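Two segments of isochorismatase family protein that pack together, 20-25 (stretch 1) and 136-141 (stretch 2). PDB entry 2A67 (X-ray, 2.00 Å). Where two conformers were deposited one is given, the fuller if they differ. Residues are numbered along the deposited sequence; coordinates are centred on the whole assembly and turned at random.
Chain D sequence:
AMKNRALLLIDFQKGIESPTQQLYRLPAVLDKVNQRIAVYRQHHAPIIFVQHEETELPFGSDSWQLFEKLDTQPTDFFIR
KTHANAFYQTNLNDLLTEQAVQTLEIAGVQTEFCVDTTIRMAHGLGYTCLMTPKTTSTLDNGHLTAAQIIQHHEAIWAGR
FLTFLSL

Stretch 1 20-25: TQQLYR
Stretch 2 136-141: TSTLDN

Residues 20-25 and 136-141 lie at least 113 positions apart in sequence wherever they touch, and they bury 365 Å² between them. Stretch 1 is irregular but largely extended: phi/psi is -127/96 at Gln21, -92/133 at Gln22, -63/137 at Leu23 and -65/120 at Tyr24, after -82/-16 at Thr20. At Arg25 the chain turns to 48/44, the N-cap position before a helix. Stretch 2 is extended at Thr136 (-125/159), Ser137 (-153/166), Thr138 (-161/-171) and Leu139 (-118/152), then bends through Asp140 (-60/139) to Asn141 (-111/13). The two run at 127° to each other, with Leu23 CA 5.3 Å from Thr138 CA and Tyr24 CA 5.5 Å from Ser137 CA.

Tyr24 anchors the register. Its N donates to Thr138 O at 3.0 Å with a nearly straight N-H...O angle of 165°, while its O accepts a short 2.6 Å hydrogen bond from Ser137 OG. Ser137 CB points toward stretch 1, and the t rotamer (chi1 173°) carries the hydroxyl to that carbonyl. Ser137 OG also lies 2.9 Å from Tyr24 N, but the angle is too poor for a hydrogen bond. A water extends the link, donating to Tyr24 O at 2.8 Å and to Thr136 O at 2.9 Å.

The apolar contact is built from two leucines with similar rotamers, Leu23 (m, t; -78°, 164°) and Leu139 (m, t; -51°, 165°). Both CA-to-CB bonds point sideways, yet Leu23 CD2 meets Leu139 CD2 at 3.9 Å. The end of Leu139 comes nearer to stretch 1, its CD2 reaching 3.6 Å from Gln22 O and 3.8 Å from Leu23 N; this residue has the largest covered area, 83 Å². Leu23 CD2 also packs 3.8 Å from Thr138 CA, and Leu23 CB sits 3.6 Å from Ser137 OG.

The CA-to-CB bond of Gln21 points toward stretch 2, and the side chain bends with chi1 -77° (m), chi2 -84° (m) and chi3 68°. This bent path places NE2 3.8 Å from Leu139 CD1 and 3.7 Å from Asp140 O, a packing contact without a hydrogen bond.

The remaining side chains diverge. Tyr24 (t, -177°; chi2 69°) leaves sideways and its end leads away, although its CB remains 3.7 Å from Ser137 OG. Gln22 (m, -76°) and Thr138 (t, -162°) point away, Thr138 OG1 being hydrogen-bonded elsewhere in the structure. Arg25 leaves sideways (m, t, t; -56°, -171°, 165°) and its end leads away; Asp140 (m, -67°) and Thr136 (p, 82°) have OD1 and OG1 hydrogen-bonded elsewhere in the structure; Thr20 (p, 57°) and Asn141 (p, 71°) make no contact across the stretches.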

# COMPACT_ATOMS: atom_id res chain seq x y z
N THR D 20 7.31 4.25 -26.59
CA THR D 20 7.99 5.37 -25.91
C THR D 20 8.33 5.09 -24.43
O THR D 20 9.14 5.80 -23.84
CB THR D 20 7.19 6.70 -26.02
OG1 THR D 20 5.87 6.50 -25.49
CG2 THR D 20 7.12 7.21 -27.49
N GLN D 21 7.72 4.06 -23.84
CA GLN D 21 7.88 3.77 -22.41
C GLN D 21 8.32 2.31 -22.18
O GLN D 21 7.48 1.41 -22.18
CB GLN D 21 6.59 4.06 -21.64
CG GLN D 21 6.32 5.57 -21.37
CD GLN D 21 7.05 6.11 -20.12
OE1 GLN D 21 8.29 6.22 -20.09
NE2 GLN D 21 6.27 6.45 -19.09
N GLN D 22 9.63 2.09 -22.03
CA GLN D 22 10.19 0.77 -21.72
C GLN D 22 10.33 0.58 -20.21
O GLN D 22 10.84 1.47 -19.51
CB GLN D 22 11.55 0.56 -22.39
CG GLN D 22 11.47 0.27 -23.88
CD GLN D 22 12.48 -0.78 -24.32
OE1 GLN D 22 13.69 -0.62 -24.14
NE2 GLN D 22 11.98 -1.87 -24.92
N LEU D 23 9.88 -0.56 -19.72
CA LEU D 23 10.07 -0.95 -18.30
C LEU D 23 11.57 -1.11 -17.97
O LEU D 23 12.32 -1.66 -18.76
CB LEU D 23 9.33 -2.26 -18.03
CG LEU D 23 7.82 -2.16 -17.85
CD1 LEU D 23 7.20 -3.54 -17.99
CD2 LEU D 23 7.45 -1.53 -16.50
N TYR D 24 11.98 -0.59 -16.82
CA TYR D 24 13.37 -0.56 -16.39
C TYR D 24 13.95 -1.97 -16.15
O TYR D 24 13.43 -2.76 -15.32
CB TYR D 24 13.47 0.28 -15.12
CG TYR D 24 14.88 0.45 -14.60
CD1 TYR D 24 15.83 1.23 -15.30
CD2 TYR D 24 15.27 -0.15 -13.39
CE1 TYR D 24 17.15 1.38 -14.80
CE2 TYR D 24 16.56 0.01 -12.89
CZ TYR D 24 17.48 0.77 -13.59
OH TYR D 24 18.74 0.90 -13.07
N ARG D 25 15.00 -2.26 -16.92
CA ARG D 25 15.72 -3.52 -16.90
C ARG D 25 14.83 -4.75 -16.94
O ARG D 25 15.08 -5.71 -16.21
CB ARG D 25 16.68 -3.56 -15.68
CG ARG D 25 17.62 -2.38 -15.70
CD ARG D 25 18.74 -2.44 -14.68
NE ARG D 25 19.74 -1.43 -15.06
CZ ARG D 25 20.74 -1.03 -14.27
NH1 ARG D 25 20.89 -1.54 -13.05
NH2 ARG D 25 21.58 -0.09 -14.70
N THR D 136 11.00 -6.66 -9.66
CA THR D 136 9.95 -5.66 -10.02
C THR D 136 10.54 -4.62 -10.96
O THR D 136 11.76 -4.44 -11.03
CB THR D 136 9.30 -4.93 -8.80
OG1 THR D 136 10.13 -3.86 -8.36
CG2 THR D 136 9.05 -5.86 -7.64
N SER D 137 9.67 -3.93 -11.70
CA SER D 137 10.16 -2.87 -12.56
C SER D 137 9.02 -1.87 -12.72
O SER D 137 7.87 -2.16 -12.36
CB SER D 137 10.61 -3.44 -13.91
OG SER D 137 10.95 -2.41 -14.83
N THR D 138 9.38 -0.70 -13.24
CA THR D 138 8.47 0.43 -13.45
C THR D 138 9.11 1.39 -14.47
O THR D 138 10.12 1.04 -15.10
CB THR D 138 8.08 1.13 -12.11
OG1 THR D 138 6.91 1.92 -12.31
CG2 THR D 138 9.21 1.95 -11.44
N LEU D 139 8.50 2.56 -14.65
CA LEU D 139 8.84 3.56 -15.68
C LEU D 139 9.31 4.84 -15.02
O LEU D 139 8.88 5.13 -13.89
CB LEU D 139 7.59 3.86 -16.52
CG LEU D 139 6.81 2.66 -17.10
CD1 LEU D 139 5.43 3.07 -17.56
CD2 LEU D 139 7.55 1.99 -18.24
N ASP D 140 10.17 5.62 -15.70
CA ASP D 140 10.49 6.96 -15.22
C ASP D 140 9.13 7.61 -15.23
O ASP D 140 8.35 7.38 -16.15
CB ASP D 140 11.42 7.73 -16.19
CG ASP D 140 12.85 7.13 -16.30
OD1 ASP D 140 13.27 6.26 -15.48
OD2 ASP D 140 13.58 7.53 -17.24
N ASN D 141 8.81 8.41 -14.22
CA ASN D 141 7.49 9.02 -14.15
C ASN D 141 7.49 10.53 -14.37
O ASN D 141 6.49 11.19 -14.08
CB ASN D 141 6.74 8.64 -12.85
CG ASN D 141 7.32 9.30 -11.63
OD1 ASN D 141 6.96 8.96 -10.48
ND2 ASN D 141 8.22 10.22 -11.83
O HOH W 1 13.97 -3.42 -12.69